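Local coordinates for protein putative immunoglobulin A1 protease (Bacteroides ovatus, PDB 3N6Z) that is probably a hydrolase, annotated as a putative immunoglobulin A1 protease, whose parallel strands stack in solenoid-like coils, at residues 199-213 with 232-246. Residues are numbered along the deposited sequence; the frame is centred on the assembly and turned at random.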
ATOM      1  N   SER A 199       2.950 -12.125   5.153  1.00  8.25           N
ATOM      2  CA  SER A 199       2.832 -10.807   4.527  1.00  8.62           C
ATOM      3  C   SER A 199       1.363 -10.437   4.389  1.00  8.34           C
ATOM      4  O   SER A 199       0.551 -11.246   3.896  1.00  9.07           O
ATOM      5  CB  SER A 199       3.520 -10.733   3.171  1.00  8.52           C
ATOM      6  OG  SER A 199       4.923 -10.955   3.261  1.00  9.09           O
ATOM      7  N   TYR A 200       1.011  -9.223   4.814  1.00  7.95           N
ATOM      8  CA  TYR A 200      -0.362  -8.778   4.764  1.00  7.76           C
ATOM      9  C   TYR A 200      -0.493  -7.272   4.890  1.00  8.16           C
ATOM     10  O   TYR A 200       0.432  -6.573   5.354  1.00  7.34           O
ATOM     11  CB  TYR A 200      -1.225  -9.483   5.819  1.00  8.75           C
ATOM     12  CG  TYR A 200      -0.812  -9.347   7.259  1.00  8.51           C
ATOM     13  CD1 TYR A 200      -1.174  -8.233   8.007  1.00  9.23           C
ATOM     14  CD2 TYR A 200      -0.157 -10.398   7.915  1.00  9.61           C
ATOM     15  CE1 TYR A 200      -0.875  -8.151   9.348  1.00  9.58           C
ATOM     16  CE2 TYR A 200       0.142 -10.336   9.274  1.00 10.08           C
ATOM     17  CZ  TYR A 200      -0.219  -9.207   9.983  1.00  9.29           C
ATOM     18  OH  TYR A 200       0.073  -9.121  11.329  1.00 12.35           O
ATOM     19  N   ILE A 201      -1.649  -6.802   4.453  1.00  8.25           N
ATOM     20  CA  ILE A 201      -2.091  -5.419   4.623  1.00  6.70           C
ATOM     21  C   ILE A 201      -3.390  -5.469   5.405  1.00  6.72           C
ATOM     22  O   ILE A 201      -4.333  -6.144   4.997  1.00  8.26           O
ATOM     23  CB  ILE A 201      -2.279  -4.682   3.279  1.00  7.72           C
ATOM     24  CG1 ILE A 201      -1.023  -4.817   2.412  1.00  7.72           C
ATOM     25  CG2 ILE A 201      -2.654  -3.208   3.491  1.00  8.50           C
ATOM     26  CD1 ILE A 201      -1.146  -4.331   0.957  1.00  9.29           C
ATOM     27  N   LYS A 202      -3.452  -4.765   6.536  1.00  7.85           N
ATOM     28  CA  LYS A 202      -4.587  -4.849   7.447  0.60  7.40           C
ATOM     29  C   LYS A 202      -4.949  -3.483   8.015  1.00  7.34           C
ATOM     30  O   LYS A 202      -4.054  -2.756   8.459  1.00  8.51           O
ATOM     31  CB  LYS A 202      -4.249  -5.804   8.596  0.60  8.21           C
ATOM     32  CG  LYS A 202      -5.358  -5.961   9.657  0.60 11.11           C
ATOM     33  CD  LYS A 202      -4.987  -6.926  10.766  0.60 13.58           C
ATOM     34  CE  LYS A 202      -6.149  -7.083  11.736  0.60 18.66           C
ATOM     35  NZ  LYS A 202      -7.370  -7.635  11.054  0.60 22.54           N
ATOM     36  N   ASN A 203      -6.249  -3.166   8.066  1.00  7.80           N
ATOM     37  CA  ASN A 203      -6.722  -1.926   8.651  1.00  7.81           C
ATOM     38  C   ASN A 203      -6.054  -0.702   7.990  1.00  8.04           C
ATOM     39  O   ASN A 203      -5.481   0.160   8.660  1.00  9.13           O
ATOM     40  CB  ASN A 203      -6.553  -1.918  10.186  1.00  8.78           C
ATOM     41  CG  ASN A 203      -7.718  -2.600  10.902  1.00 12.50           C
ATOM     42  OD1 ASN A 203      -8.904  -2.370  10.572  1.00 13.07           O
ATOM     43  ND2 ASN A 203      -7.387  -3.457  11.851  1.00 16.28           N
ATOM     44  N   CYS A 204      -6.176  -0.662   6.675  1.00  7.89           N
ATOM     45  CA  CYS A 204      -5.649   0.433   5.864  1.00  8.10           C
ATOM     46  C   CYS A 204      -6.675   0.973   4.906  1.00  7.48           C
ATOM     47  O   CYS A 204      -7.600   0.293   4.504  1.00  8.26           O
ATOM     48  CB  CYS A 204      -4.426   0.000   5.026  1.00  8.49           C
ATOM     49  SG  CYS A 204      -2.982  -0.488   6.014  1.00  8.55           S
ATOM     50  N   TYR A 205      -6.529   2.227   4.533  1.00  8.01           N
ATOM     51  CA  TYR A 205      -7.303   2.786   3.432  1.00  8.24           C
ATOM     52  C   TYR A 205      -6.425   3.656   2.530  1.00  7.99           C
ATOM     53  O   TYR A 205      -5.319   4.078   2.896  1.00  7.91           O
ATOM     54  CB  TYR A 205      -8.527   3.585   3.936  1.00  9.84           C
ATOM     55  CG  TYR A 205      -8.238   4.907   4.604  1.00  8.95           C
ATOM     56  CD1 TYR A 205      -8.011   4.970   5.962  1.00  8.72           C
ATOM     57  CD2 TYR A 205      -8.225   6.099   3.886  1.00  9.56           C
ATOM     58  CE1 TYR A 205      -7.762   6.189   6.603  1.00  9.42           C
ATOM     59  CE2 TYR A 205      -8.016   7.331   4.512  1.00  9.58           C
ATOM     60  CZ  TYR A 205      -7.771   7.376   5.878  1.00  8.75           C
ATOM     61  OH  TYR A 205      -7.524   8.585   6.529  1.00 11.53           O
ATOM     62  N   SER A 206      -6.941   3.925   1.340  1.00  8.09           N
ATOM     63  CA  SER A 206      -6.323   4.873   0.444  1.00  8.05           C
ATOM     64  C   SER A 206      -7.352   5.665  -0.323  1.00  7.97           C
ATOM     65  O   SER A 206      -8.401   5.126  -0.699  1.00  9.23           O
ATOM     66  CB  SER A 206      -5.413   4.158  -0.542  1.00  9.61           C
ATOM     67  OG  SER A 206      -4.702   5.040  -1.391  1.00  9.64           O
ATOM     68  N   ASN A 207      -7.031   6.944  -0.545  0.50  8.99           N
ATOM     69  CA  ASN A 207      -7.716   7.825  -1.469  0.50 10.25           C
ATOM     70  C   ASN A 207      -6.791   8.287  -2.621  0.50 11.66           C
ATOM     71  O   ASN A 207      -7.081   9.267  -3.349  1.00 15.90           O
ATOM     72  CB  ASN A 207      -8.275   9.023  -0.696  0.50 11.14           C
ATOM     73  CG  ASN A 207      -9.067   9.938  -1.577  0.50 11.30           C
ATOM     74  OD1 ASN A 207      -9.617   9.497  -2.588  0.50 11.96           O
ATOM     75  ND2 ASN A 207      -9.119  11.212  -1.220  0.50 14.11           N
ATOM     76  N   ALA A 208      -5.676   7.604  -2.833  1.00 12.39           N
ATOM     77  CA  ALA A 208      -4.779   7.982  -3.923  1.00 13.10           C
ATOM     78  C   ALA A 208      -5.353   7.614  -5.276  1.00 12.87           C
ATOM     79  O   ALA A 208      -5.987   6.582  -5.384  1.00 12.96           O
ATOM     80  CB  ALA A 208      -3.440   7.284  -3.716  1.00 13.16           C
ATOM     81  N   THR A 209      -5.138   8.462  -6.306  1.00 10.52           N
ATOM     82  CA  THR A 209      -5.360   8.040  -7.688  0.60 10.52           C
ATOM     83  C   THR A 209      -4.259   7.046  -8.034  1.00 10.32           C
ATOM     84  O   THR A 209      -3.080   7.255  -7.716  1.00 13.61           O
ATOM     85  CB  THR A 209      -5.398   9.163  -8.705  0.60 11.18           C
ATOM     86  OG1 THR A 209      -4.133   9.828  -8.695  0.60 13.92           O
ATOM     87  CG2 THR A 209      -6.522  10.130  -8.369  0.60 12.34           C
ATOM     88  N   VAL A 210      -4.649   5.935  -8.649  1.00  8.89           N
ATOM     89  CA  VAL A 210      -3.741   4.819  -8.898  1.00  9.15           C
ATOM     90  C   VAL A 210      -3.823   4.473 -10.382  1.00  9.25           C
ATOM     91  O   VAL A 210      -4.901   4.148 -10.880  1.00 10.91           O
ATOM     92  CB  VAL A 210      -4.125   3.578  -8.047  1.00  7.92           C
ATOM     93  CG1 VAL A 210      -3.225   2.399  -8.357  1.00  9.96           C
ATOM     94  CG2 VAL A 210      -4.066   3.915  -6.527  1.00  9.82           C
ATOM     95  N   SER A 211      -2.687   4.509 -11.089  1.00  9.38           N
ATOM     96  CA  SER A 211      -2.660   4.279 -12.525  0.60  9.65           C
ATOM     97  C   SER A 211      -1.499   3.366 -12.880  1.00  9.55           C
ATOM     98  O   SER A 211      -0.347   3.649 -12.513  1.00 10.92           O
ATOM     99  CB  SER A 211      -2.539   5.619 -13.262  0.60 12.12           C
ATOM    100  OG  SER A 211      -2.281   5.430 -14.638  0.60 15.85           O
ATOM    101  N   ASP A 212      -1.803   2.288 -13.612  1.00 10.00           N
ATOM    102  CA  ASP A 212      -0.765   1.450 -14.195  1.00  8.11           C
ATOM    103  C   ASP A 212      -0.717   1.763 -15.704  1.00  8.76           C
ATOM    104  O   ASP A 212      -1.622   1.406 -16.449  1.00 10.42           O
ATOM    105  CB  ASP A 212      -0.975  -0.037 -13.953  1.00 10.00           C
ATOM    106  CG  ASP A 212       0.205  -0.862 -14.390  1.00 10.04           C
ATOM    107  OD1 ASP A 212       0.991  -0.428 -15.254  1.00 10.74           O
ATOM    108  OD2 ASP A 212       0.340  -1.996 -13.893  1.00 10.32           O
ATOM    109  N   ARG A 213       0.357   2.435 -16.109  1.00 11.41           N
ATOM    110  CA  ARG A 213       0.522   2.900 -17.490  1.00 12.44           C
ATOM    111  C   ARG A 213       1.291   1.935 -18.362  1.00 12.41           C
ATOM    112  O   ARG A 213       1.617   2.292 -19.508  1.00 14.62           O
ATOM    113  CB  ARG A 213       1.144   4.304 -17.515  1.00 14.88           C
ATOM    114  CG  ARG A 213       0.178   5.282 -16.948  1.00 21.27           C
ATOM    115  CD  ARG A 213       0.584   6.724 -16.965  1.00 29.32           C
ATOM    116  NE  ARG A 213      -0.458   7.461 -16.243  1.00 35.03           N
ATOM    117  CZ  ARG A 213      -0.470   8.770 -16.026  1.00 38.53           C
ATOM    118  NH1 ARG A 213       0.525   9.546 -16.464  1.00 42.81           N
ATOM    119  NH2 ARG A 213      -1.488   9.296 -15.346  1.00 44.12           N
ATOM    120  N   GLY A 232      -0.764 -15.174   2.318  1.00  9.81           N
ATOM    121  CA  GLY A 232      -0.839 -13.718   2.465  1.00  9.21           C
ATOM    122  C   GLY A 232      -2.222 -13.217   2.237  1.00  9.01           C
ATOM    123  O   GLY A 232      -3.055 -13.876   1.589  1.00  9.66           O
ATOM    124  N   PHE A 233      -2.493 -12.034   2.757  1.00  8.90           N
ATOM    125  CA  PHE A 233      -3.875 -11.542   2.770  1.00  9.21           C
ATOM    126  C   PHE A 233      -3.982 -10.034   2.853  1.00  8.95           C
ATOM    127  O   PHE A 233      -3.025  -9.352   3.235  1.00  8.06           O
ATOM    128  CB  PHE A 233      -4.701 -12.231   3.899  1.00 10.17           C
ATOM    129  CG  PHE A 233      -4.240 -11.909   5.295  1.00  9.29           C
ATOM    130  CD1 PHE A 233      -4.749 -10.802   5.973  1.00 10.45           C
ATOM    131  CD2 PHE A 233      -3.314 -12.715   5.961  1.00 10.99           C
ATOM    132  CE1 PHE A 233      -4.334 -10.508   7.286  1.00 11.19           C
ATOM    133  CE2 PHE A 233      -2.882 -12.394   7.255  1.00 11.35           C
ATOM    134  CZ  PHE A 233      -3.413 -11.341   7.918  1.00 10.47           C
ATOM    135  N   ILE A 234      -5.184  -9.571   2.551  1.00  8.48           N
ATOM    136  CA  ILE A 234      -5.614  -8.198   2.757  1.00  7.04           C
ATOM    137  C   ILE A 234      -6.890  -8.289   3.605  1.00  7.56           C
ATOM    138  O   ILE A 234      -7.831  -9.014   3.236  1.00  9.66           O
ATOM    139  CB  ILE A 234      -5.880  -7.451   1.437  1.00  8.19           C
ATOM    140  CG1 ILE A 234      -4.561  -7.312   0.645  1.00  8.64           C
ATOM    141  CG2 ILE A 234      -6.561  -6.087   1.684  1.00  9.89           C
ATOM    142  CD1 ILE A 234      -4.722  -6.826  -0.813  1.00 10.48           C
ATOM    143  N   GLU A 235      -6.949  -7.532   4.703  1.00  8.39           N
ATOM    144  CA  GLU A 235      -8.054  -7.581   5.661  0.70  9.65           C
ATOM    145  C   GLU A 235      -8.392  -6.169   6.141  1.00  8.32           C
ATOM    146  O   GLU A 235      -7.488  -5.413   6.435  1.00  7.80           O
ATOM    147  CB  GLU A 235      -7.569  -8.471   6.824  0.70 13.37           C
ATOM    148  CG  GLU A 235      -8.442  -8.705   7.953  0.70 21.25           C
ATOM    149  CD  GLU A 235      -7.950  -9.955   8.681  0.70 25.11           C
ATOM    150  OE1 GLU A 235      -6.995  -9.847   9.452  0.70 22.96           O
ATOM    151  OE2 GLU A 235      -8.467 -11.053   8.389  0.70 33.40           O
ATOM    152  N   ASN A 236      -9.670  -5.853   6.283  1.00  7.97           N
ATOM    153  CA  ASN A 236     -10.102  -4.586   6.844  0.60  7.97           C
ATOM    154  C   ASN A 236      -9.501  -3.401   6.098  1.00  7.42           C
ATOM    155  O   ASN A 236      -8.980  -2.459   6.682  1.00  8.24           O
ATOM    156  CB  ASN A 236      -9.840  -4.516   8.344  0.60  8.88           C
ATOM    157  CG  ASN A 236     -10.322  -5.766   9.119  0.60  9.91           C
ATOM    158  OD1 ASN A 236      -9.656  -6.205  10.028  0.60 17.88           O
ATOM    159  ND2 ASN A 236     -11.454  -6.311   8.762  0.60 15.10           N
ATOM    160  N   CYS A 237      -9.574  -3.457   4.775  1.00  7.59           N
ATOM    161  CA  CYS A 237      -9.092  -2.350   3.940  1.00  8.01           C
ATOM    162  C   CYS A 237     -10.168  -1.838   3.019  1.00  8.00           C
ATOM    163  O   CYS A 237     -11.033  -2.586   2.577  1.00  8.28           O
ATOM    164  CB  CYS A 237      -7.894  -2.752   3.081  1.00  7.66           C
ATOM    165  SG  CYS A 237      -6.403  -3.162   4.026  1.00  8.45           S
ATOM    166  N   TYR A 238     -10.096  -0.553   2.688  1.00  7.73           N
ATOM    167  CA  TYR A 238     -10.919   0.028   1.632  1.00  7.54           C
ATOM    168  C   TYR A 238     -10.175   1.117   0.895  1.00  7.53           C
ATOM    169  O   TYR A 238      -9.211   1.679   1.414  1.00  7.57           O
ATOM    170  CB  TYR A 238     -12.294   0.492   2.173  1.00  9.53           C
ATOM    171  CG  TYR A 238     -12.461   1.947   2.507  1.00  8.72           C
ATOM    172  CD1 TYR A 238     -12.044   2.475   3.730  1.00  9.11           C
ATOM    173  CD2 TYR A 238     -13.049   2.814   1.597  1.00  8.57           C
ATOM    174  CE1 TYR A 238     -12.228   3.835   4.030  1.00  9.57           C
ATOM    175  CE2 TYR A 238     -13.243   4.156   1.887  1.00  9.81           C
ATOM    176  CZ  TYR A 238     -12.816   4.675   3.096  1.00 10.01           C
ATOM    177  OH  TYR A 238     -13.033   6.004   3.361  1.00 12.32           O
ATOM    178  N   ALA A 239     -10.657   1.438  -0.298  1.00  7.50           N
ATOM    179  CA  ALA A 239     -10.080   2.490  -1.104  1.00  8.43           C
ATOM    180  C   ALA A 239     -11.161   3.296  -1.788  1.00  8.43           C
ATOM    181  O   ALA A 239     -12.237   2.782  -2.095  1.00  8.66           O
ATOM    182  CB  ALA A 239      -9.097   1.916  -2.146  1.00  9.89           C
ATOM    183  N   TYR A 240     -10.853   4.560  -2.054  1.00  9.57           N
ATOM    184  CA  TYR A 240     -11.762   5.422  -2.789  1.00  9.31           C
ATOM    185  C   TYR A 240     -11.135   6.336  -3.801  1.00 11.12           C
ATOM    186  O   TYR A 240     -11.841   7.121  -4.475  1.00 13.76           O
ATOM    187  CB  TYR A 240     -12.732   6.130  -1.862  1.00 11.38           C
ATOM    188  CG  TYR A 240     -12.209   7.161  -0.887  1.00 11.23           C
ATOM    189  CD1 TYR A 240     -11.601   6.782   0.300  1.00 11.74           C
ATOM    190  CD2 TYR A 240     -12.465   8.521  -1.087  1.00 12.45           C
ATOM    191  CE1 TYR A 240     -11.237   7.718   1.255  1.00 13.86           C
ATOM    192  CE2 TYR A 240     -12.064   9.484  -0.136  1.00 14.04           C
ATOM    193  CZ  TYR A 240     -11.476   9.058   1.048  1.00 14.99           C
ATOM    194  OH  TYR A 240     -11.066   9.929   2.042  1.00 18.82           O
ATOM    195  N   GLY A 241      -9.832   6.231  -4.004  1.00 11.76           N
ATOM    196  CA  GLY A 241      -9.241   6.940  -5.157  1.00 12.31           C
ATOM    197  C   GLY A 241      -9.473   6.243  -6.505  1.00 12.46           C
ATOM    198  O   GLY A 241      -9.609   5.033  -6.576  1.00 14.45           O
ATOM    199  N   ALA A 242      -9.549   6.991  -7.583  1.00 11.51           N
ATOM    200  CA  ALA A 242      -9.761   6.409  -8.920  1.00 10.24           C
ATOM    201  C   ALA A 242      -8.622   5.465  -9.299  1.00 10.27           C
ATOM    202  O   ALA A 242      -7.469   5.824  -9.136  1.00 12.52           O
ATOM    203  CB  ALA A 242      -9.869   7.529  -9.956  1.00 12.10           C
ATOM    204  N   VAL A 243      -8.961   4.285  -9.811  1.00  9.79           N
ATOM    205  CA  VAL A 243      -7.978   3.251 -10.171  1.00  9.75           C
ATOM    206  C   VAL A 243      -8.115   2.979 -11.666  1.00 10.31           C
ATOM    207  O   VAL A 243      -9.237   2.781 -12.157  1.00 10.94           O
ATOM    208  CB  VAL A 243      -8.153   1.924  -9.386  1.00  8.52           C
ATOM    209  CG1 VAL A 243      -7.011   0.962  -9.648  1.00  9.90           C
ATOM    210  CG2 VAL A 243      -8.335   2.187  -7.913  1.00 10.49           C
ATOM    211  N   SER A 244      -7.000   2.958 -12.389  1.00  9.43           N
ATOM    212  CA  SER A 244      -7.033   2.717 -13.824  1.00 10.16           C
ATOM    213  C   SER A 244      -5.792   1.997 -14.337  1.00 10.38           C
ATOM    214  O   SER A 244      -4.751   1.998 -13.688  1.00 10.10           O
ATOM    215  CB  SER A 244      -7.242   4.043 -14.548  1.00 12.53           C
ATOM    216  OG  SER A 244      -6.113   4.856 -14.364  1.00 15.20           O
ATOM    217  N   ALA A 245      -5.956   1.333 -15.484  1.00 10.75           N
ATOM    218  CA  ALA A 245      -4.837   0.762 -16.224  1.00 10.93           C
ATOM    219  C   ALA A 245      -5.027   1.078 -17.701  1.00 11.28           C
ATOM    220  O   ALA A 245      -6.153   1.000 -18.222  1.00 12.01           O
ATOM    221  CB  ALA A 245      -4.729  -0.784 -16.004  1.00 11.56           C
ATOM    222  N   THR A 246      -3.926   1.384 -18.381  1.00 11.65           N
ATOM    223  CA  THR A 246      -3.933   1.559 -19.838  1.00 12.08           C
ATOM    224  C   THR A 246      -4.381   0.288 -20.551  1.00 12.51           C
ATOM    225  O   THR A 246      -5.219   0.349 -21.454  1.00 13.12           O
ATOM    226  CB  THR A 246      -2.522   1.947 -20.289  1.00 12.62           C
ATOM    227  OG1 THR A 246      -2.193   3.194 -19.689  1.00 14.58           O
ATOM    228  CG2 THR A 246      -2.384   2.010 -21.792  1.00 15.87           C
TER
HETATM  229  O   HOH W   1      -7.153   4.521  -3.772  1.00 16.90           O
HETATM  230  O   HOH W   2     -11.833  10.102  -4.276  1.00 32.88           O
HETATM  231  O   HOH W   3      -6.569   6.445 -12.081  1.00 14.72           O
HETATM  232  O   HOH W   4      -4.074   4.313 -16.311  1.00 30.90           O
HETATM  233  O   HOH W   5      -0.029   4.297 -20.967  1.00 30.71           O
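Tyr200 rests its CB on one face of the Phe233 ring, 3.5 Å from the centroid, a CH-pi contact that illustrates how successive coils of a parallel beta-solenoid stack like residues in register. The ring planes are only 14° apart but slid, so Phe233 CZ meets Tyr200 CG near the rim. CG of Phe233 lies between its backbone N and carbonyl carbon (chi1 65°), as that of Tyr200 does, which sends the rings out side by side. On the other face of the strands, Ile201 CG2 touches Cys237 SG at 3.8 Å, and Ile201 O accepts from Glu235 N. Further along, Lys202 bends at chi4 and NZ forms a salt bridge with Glu235 OE1 at 2.8 Å, met from above the carboxylate plane. The same NZ donates to Asn236 OD1. Past the corners at Asn203 and Asn236, the amide of Asn207 stacks on one face of the Tyr240 ring, planes 9° apart, with CG 3.4 Å from Tyr240 CE2. A serine in place of Tyr240 would probably take away the face on which the Asn207 amide and CB lie, leaving that amide free to turn. Backbone bonds thus set the register, and side chains at matching positions add ring, amide and ionic contacts to it.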